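Local coordinates for protein escJ (Escherichia coli, PDB 1YJ7) that probably forms part of the membrane platform on which the type III secretion system of enteropathogenic E. coli assembles, as a member of the YscJ lipoprotein family, at residues S122-V126 with L154-S160; K2-Y6 with F47-I51; I67-P72 with A85-Y89; I95-L99 with L146-V151. The protein carries 3 engineered substitutions. One frame throughout, in Å; residues are numbered along the deposited sequence.

Contact 1: residues S122-V126 with L154-S160; sequences SSAAV and LKLENIS
Leu154 reaches Ser122, Ser123 and Ala124 with the two branches of its side chain. CG stands anti to the backbone N (chi1 -175°), and from there CD1 lies against the backbone of Ser122 and Ser123, 3.5 Å from Ser123 CA and 3.6 Å from the carbonyl carbon of Ser122. The other branch, CD2, takes the methyl of Ala124, with 4.1 Å between Leu154 CD2 and Ala124 CB. Leu154 also packs on Val147 of helix 140-150.

Ala124 is the residue through which the two backbones are joined. Its N-H goes to the O of Asn158 at 2.9 Å, and its own O receives the N-H of Ser160 at 3.0 Å, so that Ala124 is bonded to the residues flanking its bridge partner, Ile159. This is parallel pairing, and the next rung, Val126 N to Ser160 O at 2.8 Å, continues it. Strands 123-130 and 159-165 are the two strands of a beta-alpha-beta unit whose helix is 140-150.

Ser122 lies just ahead of the regular pairing, where water takes over. One water sits 2.7 Å from Ser122 O and accepts the N-H of Lys155; it can donate to Ser122 O and to Asn158 OD1, though more acceptors surround it than it has protons. The hydroxyl of Ser122 is used elsewhere, on the O of Asp152. That of Ser123 bonds the O of Asn149 of the second subunit, which brings the subunit interface right up to this strand pair.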
loop_
_atom_site.group_PDB
_atom_site.type_symbol
_atom_site.label_atom_id
_atom_site.label_comp_id
_atom_site.label_asym_id
_atom_site.label_seq_id
_atom_site.Cartn_x
_atom_site.Cartn_y
_atom_site.Cartn_z
ATOM N N SER D 122 18.598 1.466 30.580
ATOM C CA SER D 122 17.557 2.237 29.929
ATOM C C SER D 122 18.115 3.275 28.917
ATOM O O SER D 122 19.301 3.613 28.890
ATOM C CB SER D 122 16.662 2.920 30.979
ATOM O OG SER D 122 15.996 1.978 31.835
ATOM N N SER D 123 17.231 3.773 28.065
ATOM C CA SER D 123 17.544 4.934 27.249
ATOM C C SER D 123 16.251 5.727 27.044
ATOM O O SER D 123 15.163 5.240 27.325
ATOM C CB SER D 123 18.148 4.505 25.909
ATOM O OG SER D 123 17.200 3.790 25.152
ATOM N N ALA D 124 16.383 6.957 26.584
ATOM C CA ALA D 124 15.217 7.806 26.370
ATOM C C ALA D 124 15.452 8.753 25.221
ATOM O O ALA D 124 16.533 9.276 25.070
ATOM C CB ALA D 124 14.914 8.610 27.613
ATOM N N ALA D 125 14.414 8.963 24.422
ATOM C CA ALA D 125 14.411 9.959 23.350
ATOM C C ALA D 125 13.442 11.055 23.735
ATOM O O ALA D 125 12.317 10.763 24.086
ATOM C CB ALA D 125 13.953 9.311 22.073
ATOM N N VAL D 126 13.888 12.301 23.640
ATOM C CA VAL D 126 13.114 13.463 24.067
ATOM C C VAL D 126 13.154 14.513 22.977
ATOM O O VAL D 126 14.234 14.999 22.616
ATOM C CB VAL D 126 13.685 14.055 25.355
ATOM C CG1 VAL D 126 12.833 15.244 25.819
ATOM C CG2 VAL D 126 13.755 12.994 26.423
ATOM N N LEU D 154 18.718 5.026 34.317
ATOM C CA LEU D 154 18.950 5.811 33.118
ATOM C C LEU D 154 20.179 6.693 33.318
ATOM O O LEU D 154 20.294 7.412 34.317
ATOM C CB LEU D 154 17.683 6.646 32.797
ATOM C CG LEU D 154 17.620 7.462 31.520
ATOM C CD1 LEU D 154 17.805 6.574 30.292
ATOM C CD2 LEU D 154 16.285 8.197 31.431
ATOM N N LYS D 155 21.124 6.611 32.389
ATOM C CA LYS D 155 22.299 7.459 32.390
ATOM C C LYS D 155 22.163 8.578 31.362
ATOM O O LYS D 155 21.516 8.401 30.328
ATOM C CB LYS D 155 23.552 6.644 32.055
ATOM C CG LYS D 155 23.869 5.526 33.049
ATOM C CD LYS D 155 24.963 4.618 32.473
ATOM C CE LYS D 155 25.537 3.665 33.521
ATOM N NZ LYS D 155 26.934 3.261 33.173
ATOM N N LEU D 156 22.824 9.694 31.645
ATOM C CA LEU D 156 22.867 10.878 30.771
ATOM C C LEU D 156 23.259 10.565 29.335
ATOM O O LEU D 156 22.682 11.109 28.395
ATOM C CB LEU D 156 23.879 11.891 31.329
ATOM C CG LEU D 156 23.461 13.245 31.898
ATOM C CD1 LEU D 156 22.015 13.307 32.370
ATOM C CD2 LEU D 156 24.416 13.681 32.991
ATOM N N GLU D 157 24.264 9.699 29.166
ATOM C CA GLU D 157 24.778 9.365 27.846
ATOM C C GLU D 157 23.737 8.645 26.972
ATOM O O GLU D 157 23.889 8.608 25.753
ATOM C CB GLU D 157 26.063 8.511 27.953
ATOM C CG GLU D 157 25.812 7.079 28.414
ATOM C CD GLU D 157 27.046 6.412 29.029
ATOM O OE1 GLU D 157 27.817 5.777 28.275
ATOM O OE2 GLU D 157 27.240 6.515 30.263
ATOM N N ASN D 158 22.690 8.089 27.588
ATOM C CA ASN D 158 21.654 7.367 26.869
ATOM C C ASN D 158 20.320 8.144 26.815
ATOM O O ASN D 158 19.268 7.544 26.672
ATOM C CB ASN D 158 21.436 5.984 27.482
ATOM C CG ASN D 158 22.721 5.142 27.490
ATOM O OD1 ASN D 158 23.077 4.529 28.502
ATOM N ND2 ASN D 158 23.427 5.160 26.377
ATOM N N ILE D 159 20.394 9.463 26.927
ATOM C CA ILE D 159 19.232 10.332 26.711
ATOM C C ILE D 159 19.540 11.247 25.534
ATOM O O ILE D 159 20.515 11.990 25.559
ATOM C CB ILE D 159 18.898 11.171 27.974
ATOM C CG1 ILE D 159 18.658 10.265 29.184
ATOM C CG2 ILE D 159 17.660 12.045 27.718
ATOM C CD1 ILE D 159 18.643 11.009 30.502
ATOM N N SER D 160 18.702 11.199 24.505
ATOM C CA SER D 160 18.840 12.073 23.370
ATOM C C SER D 160 17.815 13.180 23.548
ATOM O O SER D 160 16.633 12.878 23.705
ATOM C CB SER D 160 18.596 11.301 22.071
ATOM O OG SER D 160 19.066 12.045 20.968
HETATM O O HOH W 1 21.221 4.267 30.718
#

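Contact 2: residues K2-Y6 with F47-I51; sequences KEQLY and FVRAI
Phe47 and Leu5 run counter to each other, one coming off helix 47-56 and the other off strand 3-9, and what meets is a corner of the ring and the end of a branch: Leu5 CD2 lies 3.8 Å from Phe47 CE1. The same methyl meets Ile51 CD1 at 3.7 Å, again with the two side chains in opposing senses, and it looks across at the methyl of Ala50. Leu5 CD2 therefore has three apolar neighbours spread over one turn of the helix.

Phe47 points at the strand with CG anti to its backbone N (chi1 -177°). Glu3 crosses it obliquely and touches through aliphatic carbon, CG being 3.3 Å from Phe47 CD1, while its carboxylate lies farther off with its plane 80° from that of the ring. At the ring's edge, near its plane, is the O of Gln4, which accepts a hydrogen bond from Lys30 NZ of the second subunit. Ile51 CG1 rests over one face, offset toward the rim.

Strand and helix run nearly parallel, 9° apart and 10.2 Å between axes. In strand 3-9, Leu5 and Tyr6 together stand opposite Leu40, a classic beta bulge, and Leu21 of helix 11-23 closes on Leu5 and Ala50. Gln18 of the second subunit packs on Glu3 and Phe47.

Apart from that carbonyl, carbon meets carbon, and the pairing is probably held by non-directional apolar packing.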
loop_
_atom_site.group_PDB
_atom_site.type_symbol
_atom_site.label_atom_id
_atom_site.label_comp_id
_atom_site.label_asym_id
_atom_site.label_seq_id
_atom_site.Cartn_x
_atom_site.Cartn_y
_atom_site.Cartn_z
ATOM N N LYS D 2 -17.289 27.998 -4.102
ATOM C CA LYS D 2 -16.449 27.549 -2.943
ATOM C C LYS D 2 -16.210 26.039 -2.986
ATOM O O LYS D 2 -17.119 25.259 -3.266
ATOM C CB LYS D 2 -17.098 27.928 -1.603
ATOM C CG LYS D 2 -16.983 29.418 -1.220
ATOM C CD LYS D 2 -15.535 29.862 -0.906
ATOM C CE LYS D 2 -15.465 30.952 0.175
ATOM N NZ LYS D 2 -14.064 31.211 0.678
ATOM N N GLU D 3 -14.969 25.649 -2.708
ATOM C CA GLU D 3 -14.545 24.268 -2.644
ATOM C C GLU D 3 -14.334 23.939 -1.167
ATOM O O GLU D 3 -13.651 24.673 -0.460
ATOM C CB GLU D 3 -13.234 24.125 -3.411
ATOM C CG GLU D 3 -12.945 22.772 -4.036
ATOM C CD GLU D 3 -14.016 22.291 -4.997
ATOM O OE1 GLU D 3 -14.697 21.337 -4.624
ATOM O OE2 GLU D 3 -14.173 22.858 -6.108
ATOM N N GLN D 4 -14.917 22.839 -0.713
ATOM C CA GLN D 4 -14.707 22.349 0.642
ATOM C C GLN D 4 -13.303 21.787 0.805
ATOM O O GLN D 4 -12.797 21.086 -0.091
ATOM C CB GLN D 4 -15.716 21.255 0.932
ATOM C CG GLN D 4 -15.684 20.700 2.326
ATOM C CD GLN D 4 -16.727 19.611 2.503
ATOM O OE1 GLN D 4 -16.409 18.418 2.411
ATOM N NE2 GLN D 4 -17.973 20.016 2.749
ATOM N N LEU D 5 -12.671 22.112 1.937
ATOM C CA LEU D 5 -11.391 21.515 2.315
ATOM C C LEU D 5 -11.654 20.332 3.253
ATOM O O LEU D 5 -11.456 19.171 2.872
ATOM C CB LEU D 5 -10.469 22.552 2.980
ATOM C CG LEU D 5 -9.952 23.671 2.087
ATOM C CD1 LEU D 5 -9.072 24.633 2.848
ATOM C CD2 LEU D 5 -9.233 23.136 0.879
ATOM N N TYR D 6 -12.120 20.630 4.469
ATOM C CA TYR D 6 -12.383 19.628 5.503
ATOM C C TYR D 6 -13.585 20.003 6.349
ATOM O O TYR D 6 -13.861 21.192 6.555
ATOM C CB TYR D 6 -11.174 19.426 6.429
ATOM C CG TYR D 6 -9.974 18.923 5.691
ATOM C CD1 TYR D 6 -8.956 19.775 5.284
ATOM C CD2 TYR D 6 -9.894 17.586 5.317
ATOM C CE1 TYR D 6 -7.862 19.296 4.564
ATOM C CE2 TYR D 6 -8.817 17.114 4.597
ATOM C CZ TYR D 6 -7.815 17.948 4.218
ATOM O OH TYR D 6 -6.763 17.419 3.483
ATOM N N PHE D 47 -7.928 26.681 -4.484
ATOM C CA PHE D 47 -7.927 25.309 -3.966
ATOM C C PHE D 47 -6.572 24.615 -4.042
ATOM O O PHE D 47 -6.108 24.026 -3.048
ATOM C CB PHE D 47 -8.981 24.452 -4.684
ATOM C CG PHE D 47 -9.076 23.065 -4.141
ATOM C CD1 PHE D 47 -9.794 22.802 -3.000
ATOM C CD2 PHE D 47 -8.381 22.028 -4.741
ATOM C CE1 PHE D 47 -9.879 21.505 -2.486
ATOM C CE2 PHE D 47 -8.450 20.759 -4.238
ATOM C CZ PHE D 47 -9.194 20.491 -3.110
ATOM N N VAL D 48 -5.929 24.650 -5.209
ATOM C CA VAL D 48 -4.647 23.950 -5.355
ATOM C C VAL D 48 -3.594 24.540 -4.424
ATOM O O VAL D 48 -2.877 23.810 -3.757
ATOM C CB VAL D 48 -4.140 23.953 -6.816
ATOM C CG1 VAL D 48 -2.719 23.415 -6.905
ATOM C CG2 VAL D 48 -5.087 23.136 -7.687
ATOM N N ARG D 49 -3.529 25.864 -4.368
ATOM C CA ARG D 49 -2.584 26.547 -3.504
ATOM C C ARG D 49 -2.849 26.193 -2.040
ATOM O O ARG D 49 -1.911 25.952 -1.282
ATOM C CB ARG D 49 -2.660 28.058 -3.736
ATOM C CG ARG D 49 -1.592 28.869 -3.032
ATOM C CD ARG D 49 -1.394 30.249 -3.659
ATOM N NE ARG D 49 -2.621 31.054 -3.606
ATOM C CZ ARG D 49 -2.833 32.075 -2.771
ATOM N NH1 ARG D 49 -1.918 32.441 -1.887
ATOM N NH2 ARG D 49 -3.985 32.730 -2.813
ATOM N N ALA D 50 -4.118 26.128 -1.661
ATOM C CA ALA D 50 -4.496 25.804 -0.286
ATOM C C ALA D 50 -4.059 24.396 0.112
ATOM O O ALA D 50 -3.512 24.194 1.177
ATOM C CB ALA D 50 -5.983 25.963 -0.081
ATOM N N ILE D 51 -4.327 23.426 -0.747
ATOM C CA ILE D 51 -3.934 22.061 -0.479
ATOM C C ILE D 51 -2.403 21.917 -0.406
ATOM O O ILE D 51 -1.889 21.142 0.421
ATOM C CB ILE D 51 -4.575 21.129 -1.545
ATOM C CG1 ILE D 51 -6.102 21.124 -1.364
ATOM C CG2 ILE D 51 -4.025 19.704 -1.431
ATOM C CD1 ILE D 51 -6.601 20.728 0.007
#

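Contact 3: residues I67-P72 with A85-Y89; sequences IEVIFP and AKINY
The ring of Tyr89 carries Ile67 CG2 over the centre of one face, a CH-pi contact 3.7 Å from the centroid and only 10° off the ring normal. The Phe71 ring has Ile70 CG2 over one face, from its own segment, while Ala85 CB approaches obliquely, 4.5 Å from Phe71 CE1.

Ile67 meets helix 80-99 with both its branches. With CG1 anti to the backbone N (chi1 -172°), its CD1 extends to the O of Ala85 at 3.5 Å and to Tyr89 CB. The same torsion turns CG2 over the Tyr89 ring.

Lys86, extended beyond CG, reaches the carbonyl of Phe71, the first residue past helix 67-70. Its NZ bonds the O of Phe71 at 2.8 Å, tilted 24° from the carbonyl plane, and Glu68 crosses it at about a right angle as a long salt bridge, OE1 to NZ 3.6 Å. The second subunit packs on this joint, Leu90 on Ile67 and Ile87 on Ala85.

The short helix is thus held to helix 80-99 by apolar packing and by one ammonium group. That charge probably suits the carbonyl end of the helix, with Glu68 adding a weaker electrostatic pull.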
loop_
_atom_site.group_PDB
_atom_site.type_symbol
_atom_site.label_atom_id
_atom_site.label_comp_id
_atom_site.label_asym_id
_atom_site.label_seq_id
_atom_site.Cartn_x
_atom_site.Cartn_y
_atom_site.Cartn_z
ATOM N N ILE D 67 -2.571 3.410 22.857
ATOM C CA ILE D 67 -2.302 2.231 23.685
ATOM C C ILE D 67 -3.584 1.643 24.289
ATOM O O ILE D 67 -3.685 0.440 24.464
ATOM C CB ILE D 67 -1.279 2.568 24.797
ATOM C CG1 ILE D 67 -0.848 1.310 25.544
ATOM C CG2 ILE D 67 -1.811 3.646 25.750
ATOM C CD1 ILE D 67 0.392 1.544 26.411
ATOM N N GLU D 68 -4.554 2.494 24.596
ATOM C CA GLU D 68 -5.810 2.038 25.201
ATOM C C GLU D 68 -6.735 1.339 24.202
ATOM O O GLU D 68 -7.695 0.672 24.606
ATOM C CB GLU D 68 -6.533 3.216 25.870
ATOM C CG GLU D 68 -5.814 3.754 27.097
ATOM C CD GLU D 68 -5.720 2.729 28.209
ATOM O OE1 GLU D 68 -4.601 2.231 28.489
ATOM O OE2 GLU D 68 -6.774 2.403 28.793
ATOM N N VAL D 69 -6.459 1.506 22.912
ATOM C CA VAL D 69 -7.156 0.760 21.865
ATOM C C VAL D 69 -6.452 -0.564 21.571
ATOM O O VAL D 69 -7.109 -1.599 21.490
ATOM C CB VAL D 69 -7.273 1.592 20.571
ATOM C CG1 VAL D 69 -7.899 0.763 19.439
ATOM C CG2 VAL D 69 -8.081 2.853 20.832
ATOM N N ILE D 70 -5.129 -0.535 21.413
ATOM C CA ILE D 70 -4.331 -1.749 21.201
ATOM C C ILE D 70 -4.463 -2.728 22.381
ATOM O O ILE D 70 -4.531 -3.938 22.176
ATOM C CB ILE D 70 -2.830 -1.397 20.954
ATOM C CG1 ILE D 70 -2.661 -0.492 19.722
ATOM C CG2 ILE D 70 -1.981 -2.663 20.798
ATOM C CD1 ILE D 70 -3.472 -0.929 18.496
ATOM N N PHE D 71 -4.511 -2.191 23.601
ATOM C CA PHE D 71 -4.621 -2.984 24.829
ATOM C C PHE D 71 -5.776 -2.438 25.691
ATOM O O PHE D 71 -5.535 -1.747 26.683
ATOM C CB PHE D 71 -3.321 -2.914 25.636
ATOM C CG PHE D 71 -2.116 -3.487 24.941
ATOM C CD1 PHE D 71 -0.959 -2.729 24.798
ATOM C CD2 PHE D 71 -2.121 -4.791 24.460
ATOM C CE1 PHE D 71 0.158 -3.250 24.176
ATOM C CE2 PHE D 71 -1.007 -5.318 23.832
ATOM C CZ PHE D 71 0.135 -4.550 23.687
ATOM N N PRO D 72 -7.024 -2.732 25.322
ATOM C CA PRO D 72 -8.195 -2.164 26.014
ATOM C C PRO D 72 -8.561 -2.848 27.335
ATOM O O PRO D 72 -7.706 -3.518 27.918
ATOM C CB PRO D 72 -9.329 -2.334 24.992
ATOM C CG PRO D 72 -8.906 -3.448 24.100
ATOM C CD PRO D 72 -7.415 -3.627 24.221
ATOM N N ALA D 85 3.865 -2.079 29.489
ATOM C CA ALA D 85 3.732 -1.071 28.420
ATOM C C ALA D 85 2.895 0.097 28.918
ATOM O O ALA D 85 3.165 1.244 28.572
ATOM C CB ALA D 85 3.093 -1.670 27.173
ATOM N N LYS D 86 1.880 -0.203 29.732
ATOM C CA LYS D 86 1.018 0.827 30.294
ATOM C C LYS D 86 1.763 1.643 31.354
ATOM O O LYS D 86 1.614 2.860 31.409
ATOM C CB LYS D 86 -0.289 0.227 30.836
ATOM C CG LYS D 86 -1.283 -0.063 29.712
ATOM C CD LYS D 86 -2.593 -0.625 30.189
ATOM C CE LYS D 86 -3.433 -1.071 28.999
ATOM N NZ LYS D 86 -4.874 -1.289 29.329
ATOM N N ILE D 87 2.578 0.975 32.169
ATOM C CA ILE D 87 3.425 1.660 33.149
ATOM C C ILE D 87 4.441 2.579 32.447
ATOM O O ILE D 87 4.687 3.698 32.892
ATOM C CB ILE D 87 4.155 0.619 34.056
ATOM C CG1 ILE D 87 3.157 -0.070 35.008
ATOM C CG2 ILE D 87 5.309 1.256 34.812
ATOM C CD1 ILE D 87 2.600 0.820 36.105
ATOM N N ASN D 88 5.044 2.095 31.363
ATOM C CA ASN D 88 5.997 2.887 30.589
ATOM C C ASN D 88 5.333 4.113 29.994
ATOM O O ASN D 88 5.908 5.190 29.988
ATOM C CB ASN D 88 6.565 2.038 29.440
ATOM C CG ASN D 88 7.746 2.675 28.766
ATOM O OD1 ASN D 88 8.798 2.850 29.389
ATOM N ND2 ASN D 88 7.604 2.999 27.454
ATOM N N TYR D 89 4.123 3.929 29.485
ATOM C CA TYR D 89 3.365 5.005 28.853
ATOM C C TYR D 89 3.004 6.069 29.876
ATOM O O TYR D 89 3.165 7.273 29.629
ATOM C CB TYR D 89 2.110 4.425 28.204
ATOM C CG TYR D 89 1.095 5.437 27.748
ATOM C CD1 TYR D 89 1.313 6.210 26.601
ATOM C CD2 TYR D 89 -0.095 5.610 28.436
ATOM C CE1 TYR D 89 0.376 7.135 26.173
ATOM C CE2 TYR D 89 -1.046 6.521 28.006
ATOM C CZ TYR D 89 -0.798 7.279 26.876
ATOM O OH TYR D 89 -1.741 8.189 26.445
#

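Contact 4: residues I95-L99 with L146-V151; sequences IERLL and LVKNSV
Leu146 opens the second segment against Leu98 and Leu99. Its CD1 comes 4.0 Å from Leu98 CD2, the two exposed side chains crossing at a slant, and 4.3 Å from Leu99 CD2.

One residue on, Val147 offers one branch, CG2. It meets two neighbours on the same side, 3.9 Å from Ile95 CG2 and 4.1 Å from Leu99 CD1, and both of those side chains cross it at about a right angle. Toward the sheet, Val147 and Leu99 both touch Val126 of strand 123-130. Helices 80-99 and 140-150 lie side by side on the mixed sheet of strands 105-113, 123-130 and 159-165. This alpha-beta-beta-alpha-beta order is that of the ring-building motif, consistent with the YscJ/FliF family. The short helix segments run at 147° to each other, roughly antiparallel, with 11.0 Å between axes.

Ser150 brings carbon to the helix pair: its CB lies 3.8 Å from Ile95 CD1. The hydroxyl makes no hydrogen bond to the other helix, because with OG anti to the carbonyl carbon (chi1 -65°) it turns back onto its own chain and donates to Leu146 O, one turn earlier, at 2.8 Å. The O of Ser150 takes the ammonium group of Lys91, from the turn of helix 80-99 just before Ile95.

Val151 CG2, already past the helix, lies 3.5 Å from Ile95 CD1, the two side chains crossing at about a right angle, and Val151 packs on Leu112 of strand 105-113.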
loop_
_atom_site.group_PDB
_atom_site.type_symbol
_atom_site.label_atom_id
_atom_site.label_comp_id
_atom_site.label_asym_id
_atom_site.label_seq_id
_atom_site.Cartn_x
_atom_site.Cartn_y
_atom_site.Cartn_z
ATOM N N ILE D 95 6.497 12.563 32.307
ATOM C CA ILE D 95 7.670 13.363 31.959
ATOM C C ILE D 95 7.293 14.472 30.978
ATOM O O ILE D 95 7.729 15.603 31.128
ATOM C CB ILE D 95 8.821 12.470 31.416
ATOM C CG1 ILE D 95 9.301 11.521 32.537
ATOM C CG2 ILE D 95 9.934 13.329 30.935
ATOM C CD1 ILE D 95 10.269 10.423 32.001
ATOM N N GLU D 96 6.455 14.150 30.001
ATOM C CA GLU D 96 5.938 15.159 29.071
ATOM C C GLU D 96 5.195 16.256 29.836
ATOM O O GLU D 96 5.385 17.438 29.564
ATOM C CB GLU D 96 5.047 14.531 28.000
ATOM C CG GLU D 96 5.780 13.642 26.995
ATOM C CD GLU D 96 4.873 12.991 25.962
ATOM O OE1 GLU D 96 5.338 12.078 25.235
ATOM O OE2 GLU D 96 3.684 13.390 25.853
ATOM N N ARG D 97 4.374 15.858 30.797
ATOM C CA ARG D 97 3.580 16.801 31.576
ATOM C C ARG D 97 4.485 17.764 32.320
ATOM O O ARG D 97 4.234 18.969 32.340
ATOM C CB ARG D 97 2.663 16.057 32.546
ATOM C CG ARG D 97 1.836 17.011 33.424
ATOM C CD ARG D 97 1.135 16.330 34.531
ATOM N NE ARG D 97 -0.108 15.767 34.057
ATOM C CZ ARG D 97 -0.418 14.504 34.048
ATOM N NH1 ARG D 97 0.442 13.612 34.514
ATOM N NH2 ARG D 97 -1.620 14.128 33.586
ATOM N N LEU D 98 5.541 17.223 32.927
ATOM C CA LEU D 98 6.513 18.005 33.699
ATOM C C LEU D 98 7.300 18.947 32.789
ATOM O O LEU D 98 7.370 20.156 33.028
ATOM C CB LEU D 98 7.434 17.061 34.499
ATOM C CG LEU D 98 8.563 17.652 35.376
ATOM C CD1 LEU D 98 8.976 16.673 36.507
ATOM C CD2 LEU D 98 9.782 18.031 34.556
ATOM N N LEU D 99 7.864 18.419 31.709
ATOM C CA LEU D 99 8.668 19.243 30.809
ATOM C C LEU D 99 7.831 20.336 30.153
ATOM O O LEU D 99 8.340 21.402 29.834
ATOM C CB LEU D 99 9.358 18.402 29.732
ATOM C CG LEU D 99 10.410 17.426 30.227
ATOM C CD1 LEU D 99 10.901 16.576 29.075
ATOM C CD2 LEU D 99 11.536 18.148 30.885
ATOM N N LEU D 146 16.389 16.151 34.603
ATOM C CA LEU D 146 15.011 15.837 34.985
ATOM C C LEU D 146 14.539 14.471 34.455
ATOM O O LEU D 146 13.980 13.667 35.196
ATOM C CB LEU D 146 14.057 16.942 34.537
ATOM C CG LEU D 146 14.249 18.310 35.215
ATOM C CD1 LEU D 146 13.549 19.395 34.447
ATOM C CD2 LEU D 146 13.757 18.272 36.658
ATOM N N VAL D 147 14.812 14.185 33.184
ATOM C CA VAL D 147 14.456 12.913 32.594
ATOM C C VAL D 147 15.228 11.777 33.268
ATOM O O VAL D 147 14.641 10.769 33.626
ATOM C CB VAL D 147 14.705 12.924 31.070
ATOM C CG1 VAL D 147 14.462 11.558 30.478
ATOM C CG2 VAL D 147 13.783 13.955 30.404
ATOM N N LYS D 148 16.521 11.974 33.470
ATOM C CA LYS D 148 17.374 10.965 34.096
ATOM C C LYS D 148 16.798 10.512 35.425
ATOM O O LYS D 148 16.678 9.327 35.675
ATOM C CB LYS D 148 18.764 11.540 34.309
ATOM C CG LYS D 148 19.765 10.564 34.948
ATOM C CD LYS D 148 20.941 11.291 35.522
ATOM C CE LYS D 148 21.967 10.301 36.095
ATOM N NZ LYS D 148 21.464 9.655 37.326
ATOM N N ASN D 149 16.425 11.473 36.262
ATOM C CA ASN D 149 16.008 11.155 37.623
ATOM C C ASN D 149 14.539 10.795 37.760
ATOM O O ASN D 149 14.093 10.451 38.854
ATOM C CB ASN D 149 16.450 12.271 38.568
ATOM C CG ASN D 149 17.948 12.216 38.840
ATOM O OD1 ASN D 149 18.474 11.177 39.172
ATOM N ND2 ASN D 149 18.629 13.314 38.629
ATOM N N SER D 150 13.807 10.802 36.643
ATOM C CA SER D 150 12.424 10.339 36.608
ATOM C C SER D 150 12.256 8.853 36.416
ATOM O O SER D 150 11.186 8.337 36.700
ATOM C CB SER D 150 11.636 11.032 35.487
ATOM O OG SER D 150 11.530 12.414 35.726
ATOM N N VAL D 151 13.303 8.183 35.929
ATOM C CA VAL D 151 13.184 6.889 35.261
ATOM C C VAL D 151 14.227 5.937 35.817
ATOM O O VAL D 151 15.360 6.321 35.986
ATOM C CB VAL D 151 13.493 7.043 33.719
ATOM C CG1 VAL D 151 13.670 5.683 33.024
ATOM C CG2 VAL D 151 12.450 7.836 33.041
#

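Contacts 1 and 4 belong to one compact unit: their centres are 11 Å apart, their segments alternate along the chain, and Lys148 of contact 4 packs on Ile159 of contact 1. The first is a buried, backbone-bonded strand pair, the second a partly buried helix pair made of apolar side chains. Contact 3 shares helix 80-99 with contact 4 but lies nearer the other end of that helix; it too is partly buried, and a lysine adds charge. Contact 2 is also buried, yet its centre lies about 41 Å from that of contact 4, across the chain's centre, in the separate N-terminal sheet-and-helix unit. Contacts 1, 2 and 3 also touch the second subunit.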